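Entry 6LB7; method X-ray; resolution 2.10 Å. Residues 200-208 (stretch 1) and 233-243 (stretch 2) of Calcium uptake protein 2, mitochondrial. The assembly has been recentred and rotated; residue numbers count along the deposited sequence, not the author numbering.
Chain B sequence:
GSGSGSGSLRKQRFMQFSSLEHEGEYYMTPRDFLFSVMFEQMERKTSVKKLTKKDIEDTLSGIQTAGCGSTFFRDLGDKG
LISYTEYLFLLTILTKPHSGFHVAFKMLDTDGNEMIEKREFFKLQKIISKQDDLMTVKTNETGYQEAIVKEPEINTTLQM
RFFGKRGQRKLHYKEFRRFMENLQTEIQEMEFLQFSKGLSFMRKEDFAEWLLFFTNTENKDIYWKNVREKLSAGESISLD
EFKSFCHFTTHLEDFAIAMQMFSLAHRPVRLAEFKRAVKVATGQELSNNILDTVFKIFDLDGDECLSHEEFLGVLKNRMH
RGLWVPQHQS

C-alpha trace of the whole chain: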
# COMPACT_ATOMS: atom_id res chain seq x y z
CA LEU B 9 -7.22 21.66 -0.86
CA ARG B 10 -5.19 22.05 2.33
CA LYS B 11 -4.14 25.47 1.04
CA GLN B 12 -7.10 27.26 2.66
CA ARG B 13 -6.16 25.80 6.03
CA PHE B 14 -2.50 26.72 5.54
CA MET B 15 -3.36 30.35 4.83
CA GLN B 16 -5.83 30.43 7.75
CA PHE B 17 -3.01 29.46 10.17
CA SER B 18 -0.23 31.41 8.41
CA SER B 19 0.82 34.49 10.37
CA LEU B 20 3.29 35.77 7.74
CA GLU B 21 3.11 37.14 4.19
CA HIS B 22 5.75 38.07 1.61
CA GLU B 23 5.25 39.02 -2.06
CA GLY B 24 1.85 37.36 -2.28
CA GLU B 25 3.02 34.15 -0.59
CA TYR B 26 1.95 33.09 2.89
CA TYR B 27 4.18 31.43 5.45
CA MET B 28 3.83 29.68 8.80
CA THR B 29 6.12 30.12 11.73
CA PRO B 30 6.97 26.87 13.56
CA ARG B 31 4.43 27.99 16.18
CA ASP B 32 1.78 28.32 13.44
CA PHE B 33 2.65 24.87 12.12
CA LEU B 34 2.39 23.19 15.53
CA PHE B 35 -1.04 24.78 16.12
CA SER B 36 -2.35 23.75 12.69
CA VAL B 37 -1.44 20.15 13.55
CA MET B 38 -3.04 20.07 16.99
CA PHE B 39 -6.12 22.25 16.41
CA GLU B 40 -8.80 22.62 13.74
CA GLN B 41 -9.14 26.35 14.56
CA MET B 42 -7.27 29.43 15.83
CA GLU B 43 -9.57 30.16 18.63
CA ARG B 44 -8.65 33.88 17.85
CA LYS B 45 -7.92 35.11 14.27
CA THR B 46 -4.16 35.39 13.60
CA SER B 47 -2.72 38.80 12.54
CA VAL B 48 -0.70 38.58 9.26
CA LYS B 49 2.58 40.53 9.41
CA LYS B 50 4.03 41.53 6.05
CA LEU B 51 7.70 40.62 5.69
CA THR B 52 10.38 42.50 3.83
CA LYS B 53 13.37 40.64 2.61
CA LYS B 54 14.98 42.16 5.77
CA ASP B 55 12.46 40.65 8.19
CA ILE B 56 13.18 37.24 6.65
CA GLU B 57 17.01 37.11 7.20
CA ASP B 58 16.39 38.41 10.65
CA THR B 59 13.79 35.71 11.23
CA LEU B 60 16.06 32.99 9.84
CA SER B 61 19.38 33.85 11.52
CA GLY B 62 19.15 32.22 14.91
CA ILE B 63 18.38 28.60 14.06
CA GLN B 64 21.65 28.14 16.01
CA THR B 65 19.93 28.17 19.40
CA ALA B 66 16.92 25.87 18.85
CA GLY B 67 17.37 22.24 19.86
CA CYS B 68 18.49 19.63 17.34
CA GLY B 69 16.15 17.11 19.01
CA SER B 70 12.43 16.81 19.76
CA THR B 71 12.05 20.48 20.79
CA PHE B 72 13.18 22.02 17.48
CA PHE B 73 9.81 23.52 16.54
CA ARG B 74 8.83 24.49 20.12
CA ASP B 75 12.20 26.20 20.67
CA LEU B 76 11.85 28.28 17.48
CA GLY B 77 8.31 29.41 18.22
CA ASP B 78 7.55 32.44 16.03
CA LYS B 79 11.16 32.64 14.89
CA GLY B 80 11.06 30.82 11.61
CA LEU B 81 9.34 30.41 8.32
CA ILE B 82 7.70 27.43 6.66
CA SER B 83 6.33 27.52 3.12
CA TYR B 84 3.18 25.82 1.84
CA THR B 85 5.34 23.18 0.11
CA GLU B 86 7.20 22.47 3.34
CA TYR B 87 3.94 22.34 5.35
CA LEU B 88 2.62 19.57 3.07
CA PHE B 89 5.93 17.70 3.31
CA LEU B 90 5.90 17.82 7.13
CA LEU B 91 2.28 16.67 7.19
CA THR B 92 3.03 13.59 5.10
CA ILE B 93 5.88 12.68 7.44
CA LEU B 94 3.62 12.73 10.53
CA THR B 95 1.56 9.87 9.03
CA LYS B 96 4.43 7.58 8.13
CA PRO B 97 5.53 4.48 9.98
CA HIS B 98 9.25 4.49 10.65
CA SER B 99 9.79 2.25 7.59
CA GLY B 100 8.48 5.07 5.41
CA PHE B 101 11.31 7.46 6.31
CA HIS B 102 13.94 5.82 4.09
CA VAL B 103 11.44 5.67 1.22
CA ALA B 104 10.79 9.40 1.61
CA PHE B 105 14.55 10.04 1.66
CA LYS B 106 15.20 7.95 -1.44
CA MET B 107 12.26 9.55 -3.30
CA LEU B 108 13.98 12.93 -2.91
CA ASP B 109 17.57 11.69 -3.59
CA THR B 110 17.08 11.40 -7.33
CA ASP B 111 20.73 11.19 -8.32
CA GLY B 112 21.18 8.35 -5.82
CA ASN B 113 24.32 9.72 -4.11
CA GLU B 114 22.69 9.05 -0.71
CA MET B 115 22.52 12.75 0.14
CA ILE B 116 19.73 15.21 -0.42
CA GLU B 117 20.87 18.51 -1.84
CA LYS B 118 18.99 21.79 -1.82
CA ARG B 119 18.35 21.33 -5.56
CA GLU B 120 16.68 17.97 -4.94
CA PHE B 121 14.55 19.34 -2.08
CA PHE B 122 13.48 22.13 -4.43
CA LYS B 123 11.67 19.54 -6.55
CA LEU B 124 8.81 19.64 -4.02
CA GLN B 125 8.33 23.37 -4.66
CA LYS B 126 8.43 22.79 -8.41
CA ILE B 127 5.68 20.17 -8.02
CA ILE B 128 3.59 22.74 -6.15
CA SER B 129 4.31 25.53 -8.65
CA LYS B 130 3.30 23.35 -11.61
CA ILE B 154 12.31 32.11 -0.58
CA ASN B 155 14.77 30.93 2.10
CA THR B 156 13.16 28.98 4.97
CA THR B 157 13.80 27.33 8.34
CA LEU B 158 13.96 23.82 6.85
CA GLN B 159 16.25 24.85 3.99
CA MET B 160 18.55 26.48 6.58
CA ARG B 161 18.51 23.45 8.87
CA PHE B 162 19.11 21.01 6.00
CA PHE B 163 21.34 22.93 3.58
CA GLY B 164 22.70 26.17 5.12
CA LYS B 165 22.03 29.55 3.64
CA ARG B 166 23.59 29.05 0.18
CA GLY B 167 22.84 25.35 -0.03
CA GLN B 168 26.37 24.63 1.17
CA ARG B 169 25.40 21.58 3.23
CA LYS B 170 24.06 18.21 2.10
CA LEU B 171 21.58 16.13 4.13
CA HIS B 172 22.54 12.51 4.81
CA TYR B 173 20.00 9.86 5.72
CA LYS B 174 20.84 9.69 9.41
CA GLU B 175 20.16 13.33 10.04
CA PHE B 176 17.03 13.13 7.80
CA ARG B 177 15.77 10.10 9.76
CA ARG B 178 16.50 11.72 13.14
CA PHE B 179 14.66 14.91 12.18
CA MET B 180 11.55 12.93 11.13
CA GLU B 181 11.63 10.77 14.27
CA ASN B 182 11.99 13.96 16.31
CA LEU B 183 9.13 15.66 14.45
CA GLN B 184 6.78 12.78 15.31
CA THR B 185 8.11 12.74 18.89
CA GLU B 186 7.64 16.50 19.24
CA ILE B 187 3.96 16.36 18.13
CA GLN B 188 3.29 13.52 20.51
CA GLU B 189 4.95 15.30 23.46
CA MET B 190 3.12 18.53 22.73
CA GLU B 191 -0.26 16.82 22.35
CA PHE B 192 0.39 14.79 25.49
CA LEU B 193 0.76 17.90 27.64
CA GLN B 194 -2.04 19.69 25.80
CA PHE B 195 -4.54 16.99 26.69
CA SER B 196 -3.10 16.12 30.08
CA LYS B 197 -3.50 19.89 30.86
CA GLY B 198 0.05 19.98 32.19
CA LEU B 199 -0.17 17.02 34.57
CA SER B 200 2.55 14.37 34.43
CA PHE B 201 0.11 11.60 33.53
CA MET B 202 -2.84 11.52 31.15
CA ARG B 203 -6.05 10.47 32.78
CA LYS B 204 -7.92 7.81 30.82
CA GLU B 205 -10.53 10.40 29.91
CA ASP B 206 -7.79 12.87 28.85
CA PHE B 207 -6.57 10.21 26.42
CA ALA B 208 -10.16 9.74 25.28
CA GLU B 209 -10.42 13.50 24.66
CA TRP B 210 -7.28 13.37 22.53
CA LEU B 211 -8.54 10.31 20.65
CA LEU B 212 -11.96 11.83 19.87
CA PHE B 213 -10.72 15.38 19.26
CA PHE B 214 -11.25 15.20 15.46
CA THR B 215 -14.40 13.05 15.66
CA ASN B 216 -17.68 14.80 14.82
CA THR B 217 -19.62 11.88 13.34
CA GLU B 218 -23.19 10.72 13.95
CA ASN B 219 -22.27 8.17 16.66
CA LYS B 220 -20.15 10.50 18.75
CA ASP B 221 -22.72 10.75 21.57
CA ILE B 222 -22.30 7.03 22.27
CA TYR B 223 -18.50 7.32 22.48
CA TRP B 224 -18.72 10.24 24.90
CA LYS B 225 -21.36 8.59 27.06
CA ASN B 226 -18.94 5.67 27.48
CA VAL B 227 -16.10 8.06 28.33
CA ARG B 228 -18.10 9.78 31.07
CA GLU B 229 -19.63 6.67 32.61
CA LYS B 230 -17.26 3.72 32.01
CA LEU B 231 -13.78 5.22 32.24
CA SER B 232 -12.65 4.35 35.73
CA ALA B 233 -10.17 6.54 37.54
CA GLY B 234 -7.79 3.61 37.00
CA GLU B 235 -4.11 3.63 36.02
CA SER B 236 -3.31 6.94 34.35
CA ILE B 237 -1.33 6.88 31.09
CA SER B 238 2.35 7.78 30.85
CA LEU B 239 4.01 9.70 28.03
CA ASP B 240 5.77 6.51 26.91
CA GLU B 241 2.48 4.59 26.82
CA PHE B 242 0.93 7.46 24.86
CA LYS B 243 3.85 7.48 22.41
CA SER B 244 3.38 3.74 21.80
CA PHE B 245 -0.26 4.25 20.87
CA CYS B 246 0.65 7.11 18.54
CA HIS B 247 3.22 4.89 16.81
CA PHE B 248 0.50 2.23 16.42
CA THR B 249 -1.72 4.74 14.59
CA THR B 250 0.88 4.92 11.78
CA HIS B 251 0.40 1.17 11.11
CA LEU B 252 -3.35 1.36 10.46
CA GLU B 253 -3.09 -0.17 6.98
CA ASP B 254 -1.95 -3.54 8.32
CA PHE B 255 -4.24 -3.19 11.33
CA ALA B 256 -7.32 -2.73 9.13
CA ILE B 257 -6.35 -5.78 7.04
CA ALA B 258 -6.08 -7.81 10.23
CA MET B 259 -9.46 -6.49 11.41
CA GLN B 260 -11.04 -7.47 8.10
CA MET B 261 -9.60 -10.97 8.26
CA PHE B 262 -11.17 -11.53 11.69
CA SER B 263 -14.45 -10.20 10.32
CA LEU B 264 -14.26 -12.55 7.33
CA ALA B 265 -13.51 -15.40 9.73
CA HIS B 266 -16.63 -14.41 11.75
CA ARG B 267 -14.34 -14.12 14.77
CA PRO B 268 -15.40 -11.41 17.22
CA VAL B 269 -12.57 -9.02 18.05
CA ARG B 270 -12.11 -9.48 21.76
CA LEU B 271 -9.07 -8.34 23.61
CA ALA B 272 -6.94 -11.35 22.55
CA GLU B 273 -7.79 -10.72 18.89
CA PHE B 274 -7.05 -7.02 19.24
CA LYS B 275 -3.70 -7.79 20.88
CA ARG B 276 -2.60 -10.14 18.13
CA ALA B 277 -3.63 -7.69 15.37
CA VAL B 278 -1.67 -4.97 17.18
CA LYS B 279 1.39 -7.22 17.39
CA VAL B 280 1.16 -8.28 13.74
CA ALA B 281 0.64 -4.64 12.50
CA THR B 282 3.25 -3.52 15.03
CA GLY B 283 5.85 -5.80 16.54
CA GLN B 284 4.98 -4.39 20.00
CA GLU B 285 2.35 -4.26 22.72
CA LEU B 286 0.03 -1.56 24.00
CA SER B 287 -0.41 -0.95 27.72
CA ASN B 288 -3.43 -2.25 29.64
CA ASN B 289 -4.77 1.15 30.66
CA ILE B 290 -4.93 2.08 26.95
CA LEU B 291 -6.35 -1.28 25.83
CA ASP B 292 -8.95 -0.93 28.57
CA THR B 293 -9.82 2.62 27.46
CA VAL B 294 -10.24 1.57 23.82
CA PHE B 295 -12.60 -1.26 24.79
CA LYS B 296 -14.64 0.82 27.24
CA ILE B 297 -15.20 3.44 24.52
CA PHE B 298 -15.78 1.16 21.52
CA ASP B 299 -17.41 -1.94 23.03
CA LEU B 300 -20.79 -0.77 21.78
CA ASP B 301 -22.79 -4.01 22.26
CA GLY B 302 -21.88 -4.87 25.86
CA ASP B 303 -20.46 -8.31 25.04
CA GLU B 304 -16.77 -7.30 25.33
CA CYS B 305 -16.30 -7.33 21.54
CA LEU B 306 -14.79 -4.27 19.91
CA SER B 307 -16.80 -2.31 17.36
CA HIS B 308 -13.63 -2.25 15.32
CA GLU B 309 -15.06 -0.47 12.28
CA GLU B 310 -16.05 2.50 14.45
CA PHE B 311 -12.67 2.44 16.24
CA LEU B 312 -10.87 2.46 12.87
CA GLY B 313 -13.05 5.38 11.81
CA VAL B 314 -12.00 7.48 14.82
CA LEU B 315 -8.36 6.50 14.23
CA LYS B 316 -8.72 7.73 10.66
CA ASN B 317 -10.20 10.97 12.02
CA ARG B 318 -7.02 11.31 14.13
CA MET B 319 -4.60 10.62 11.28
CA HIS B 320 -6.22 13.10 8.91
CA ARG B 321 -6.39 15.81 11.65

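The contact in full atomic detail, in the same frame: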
# COMPACT_ATOMS: atom_id res chain seq x y z
N SER B 200 1.51 15.29 34.89
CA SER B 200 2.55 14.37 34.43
C SER B 200 1.96 13.16 33.74
O SER B 200 2.61 12.55 32.88
CB SER B 200 3.41 13.89 35.61
OG SER B 200 3.99 14.96 36.31
N PHE B 201 0.76 12.77 34.11
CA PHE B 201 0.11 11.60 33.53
C PHE B 201 -1.20 12.03 32.91
O PHE B 201 -1.81 13.01 33.34
CB PHE B 201 -0.11 10.48 34.59
CG PHE B 201 1.19 9.89 35.08
CD1 PHE B 201 1.74 8.78 34.46
CD2 PHE B 201 1.88 10.49 36.13
CE1 PHE B 201 2.94 8.24 34.89
CE2 PHE B 201 3.09 9.96 36.56
CZ PHE B 201 3.62 8.84 35.94
N MET B 202 -1.58 11.32 31.85
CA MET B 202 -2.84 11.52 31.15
C MET B 202 -3.88 10.68 31.85
O MET B 202 -3.71 9.47 32.00
CB MET B 202 -2.69 11.08 29.69
CG MET B 202 -3.42 11.85 28.65
SD MET B 202 -2.93 11.15 27.05
CE MET B 202 -2.75 12.64 26.09
N ARG B 203 -4.96 11.31 32.32
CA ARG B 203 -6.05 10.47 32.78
C ARG B 203 -6.64 9.71 31.60
O ARG B 203 -6.50 10.12 30.44
CB ARG B 203 -7.12 11.29 33.49
CG ARG B 203 -6.54 12.10 34.64
CD ARG B 203 -7.63 12.95 35.26
NE ARG B 203 -8.37 13.58 34.19
CZ ARG B 203 -9.49 14.25 34.36
NH1 ARG B 203 -10.01 14.39 35.58
NH2 ARG B 203 -10.10 14.77 33.30
N LYS B 204 -7.28 8.57 31.90
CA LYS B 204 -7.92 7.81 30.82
C LYS B 204 -8.88 8.67 30.04
O LYS B 204 -8.95 8.57 28.81
CB LYS B 204 -8.63 6.58 31.38
CG LYS B 204 -7.66 5.44 31.69
CD LYS B 204 -8.40 4.31 32.41
CE LYS B 204 -7.52 3.09 32.59
NZ LYS B 204 -8.28 1.98 33.31
N GLU B 205 -9.63 9.56 30.70
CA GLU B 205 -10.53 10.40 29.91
C GLU B 205 -9.80 11.53 29.19
O GLU B 205 -10.34 12.04 28.21
CB GLU B 205 -11.67 10.95 30.77
CG GLU B 205 -11.32 12.04 31.75
CD GLU B 205 -12.57 12.64 32.40
OE1 GLU B 205 -13.62 11.97 32.40
OE2 GLU B 205 -12.50 13.79 32.89
N ASP B 206 -8.60 11.94 29.66
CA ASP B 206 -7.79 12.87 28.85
C ASP B 206 -7.33 12.21 27.56
O ASP B 206 -7.30 12.84 26.50
CB ASP B 206 -6.55 13.35 29.62
CG ASP B 206 -6.85 14.01 30.97
OD1 ASP B 206 -7.91 14.61 31.13
OD2 ASP B 206 -5.98 13.94 31.88
N PHE B 207 -6.92 10.94 27.63
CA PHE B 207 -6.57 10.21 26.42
C PHE B 207 -7.78 10.04 25.51
O PHE B 207 -7.68 10.16 24.28
CB PHE B 207 -5.97 8.86 26.81
CG PHE B 207 -5.71 7.95 25.64
CD1 PHE B 207 -4.62 8.17 24.81
CD2 PHE B 207 -6.56 6.88 25.36
CE1 PHE B 207 -4.38 7.34 23.71
CE2 PHE B 207 -6.33 6.07 24.26
CZ PHE B 207 -5.24 6.29 23.44
N ALA B 208 -8.95 9.81 26.09
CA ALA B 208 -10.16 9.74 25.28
C ALA B 208 -10.43 11.07 24.58
O ALA B 208 -10.81 11.09 23.41
CB ALA B 208 -11.36 9.33 26.14
N ALA B 233 -11.36 5.77 37.18
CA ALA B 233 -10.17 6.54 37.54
C ALA B 233 -8.98 5.61 37.77
O ALA B 233 -8.26 5.73 38.76
CB ALA B 233 -10.45 7.40 38.76
N GLY B 234 -8.79 4.65 36.86
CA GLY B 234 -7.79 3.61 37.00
C GLY B 234 -6.35 4.08 36.88
O GLY B 234 -5.98 5.13 37.41
N GLU B 235 -5.52 3.29 36.19
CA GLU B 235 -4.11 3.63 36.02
C GLU B 235 -3.97 4.68 34.92
O GLU B 235 -4.22 4.41 33.75
CB GLU B 235 -3.31 2.37 35.70
CG GLU B 235 -1.99 2.62 34.97
CD GLU B 235 -0.87 3.05 35.91
OE1 GLU B 235 0.11 3.64 35.42
OE2 GLU B 235 -0.98 2.78 37.13
N SER B 236 -3.53 5.88 35.31
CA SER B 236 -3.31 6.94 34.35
C SER B 236 -2.19 6.56 33.37
O SER B 236 -1.38 5.67 33.63
CB SER B 236 -3.00 8.23 35.09
OG SER B 236 -1.81 8.07 35.84
N ILE B 237 -2.15 7.25 32.23
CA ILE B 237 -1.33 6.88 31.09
C ILE B 237 -0.06 7.72 31.08
O ILE B 237 -0.13 8.96 31.20
CB ILE B 237 -2.12 7.05 29.78
CG1 ILE B 237 -3.25 6.02 29.72
CG2 ILE B 237 -1.19 6.99 28.58
CD1 ILE B 237 -4.56 6.58 29.20
N SER B 238 1.09 7.07 30.93
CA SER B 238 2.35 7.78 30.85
C SER B 238 2.62 8.31 29.44
O SER B 238 2.01 7.87 28.45
CB SER B 238 3.52 6.87 31.26
OG SER B 238 3.78 5.89 30.26
N LEU B 239 3.58 9.22 29.35
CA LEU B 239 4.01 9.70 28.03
C LEU B 239 4.47 8.54 27.15
O LEU B 239 4.13 8.46 25.96
CB LEU B 239 5.11 10.73 28.20
CG LEU B 239 5.69 11.36 26.93
CD1 LEU B 239 4.58 12.07 26.15
CD2 LEU B 239 6.79 12.35 27.32
N ASP B 240 5.27 7.63 27.71
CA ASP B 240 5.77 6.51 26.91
C ASP B 240 4.62 5.63 26.41
O ASP B 240 4.64 5.17 25.27
CB ASP B 240 6.77 5.66 27.71
CG ASP B 240 8.15 6.29 27.76
OD1 ASP B 240 8.44 7.13 26.89
OD2 ASP B 240 8.95 5.95 28.67
N GLU B 241 3.63 5.37 27.27
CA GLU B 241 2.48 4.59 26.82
C GLU B 241 1.70 5.35 25.75
O GLU B 241 1.20 4.75 24.79
CB GLU B 241 1.58 4.25 28.02
CG GLU B 241 2.26 3.31 29.02
CD GLU B 241 1.49 3.15 30.34
OE1 GLU B 241 0.67 4.03 30.70
OE2 GLU B 241 1.74 2.15 31.04
N PHE B 242 1.60 6.67 25.89
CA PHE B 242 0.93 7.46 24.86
C PHE B 242 1.70 7.40 23.56
O PHE B 242 1.11 7.21 22.49
CB PHE B 242 0.77 8.91 25.34
CG PHE B 242 0.14 9.82 24.34
CD1 PHE B 242 0.89 10.81 23.73
CD2 PHE B 242 -1.21 9.69 24.02
CE1 PHE B 242 0.31 11.66 22.82
CE2 PHE B 242 -1.81 10.55 23.10
CZ PHE B 242 -1.05 11.53 22.50
N LYS B 243 3.03 7.54 23.62
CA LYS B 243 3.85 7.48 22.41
C LYS B 243 3.67 6.15 21.68
O LYS B 243 3.61 6.12 20.45
CB LYS B 243 5.33 7.70 22.73
CG LYS B 243 5.70 9.12 23.11
CD LYS B 243 7.18 9.25 23.53
CE LYS B 243 7.53 10.70 23.75
NZ LYS B 243 8.94 10.94 24.12
O HOH W 1 4.40 10.41 31.82

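Ile 237 and Met 202 lie at the centre of this contact, where two short segments, each leading into a helix, pair as a single antiparallel bridge. Met 202 N donates to Ile 237 O at 2.8 Å, and Ile 237 N donates to Met 202 O at 2.7 Å; the second bond is almost perfectly straight, at 179°. These reciprocal bonds satisfy the polar backbone of two buried residues, leaving their side chains free for apolar packing.

Ile 237 has more surface covered by the opposing stretch than any other residue here. Its CD1 lies 3.6 Å from Phe 207 CB and 3.9 Å from Lys 204 CA, so a branched aliphatic side chain fills the space against the first turn of the helix. Met 202, long and flexible, reaches the other helix instead: its CE sits over one face of the Phe 242 ring, 4.0 Å from the centroid, a CH-pi contact. The edges of the two aromatic rings meet where Phe 207 CD1 lies 3.8 Å from Phe 242 CD2, closing the apolar cluster.

Phe 201, by contrast, is exposed. Its CB approaches Ser 236 OG at 3.2 Å, while its ring carbon CD1 packs 3.8 Å from Ser 238 CA. Ser 238 also caps its helix, its OG accepting from Glu 241 N at 3.0 Å.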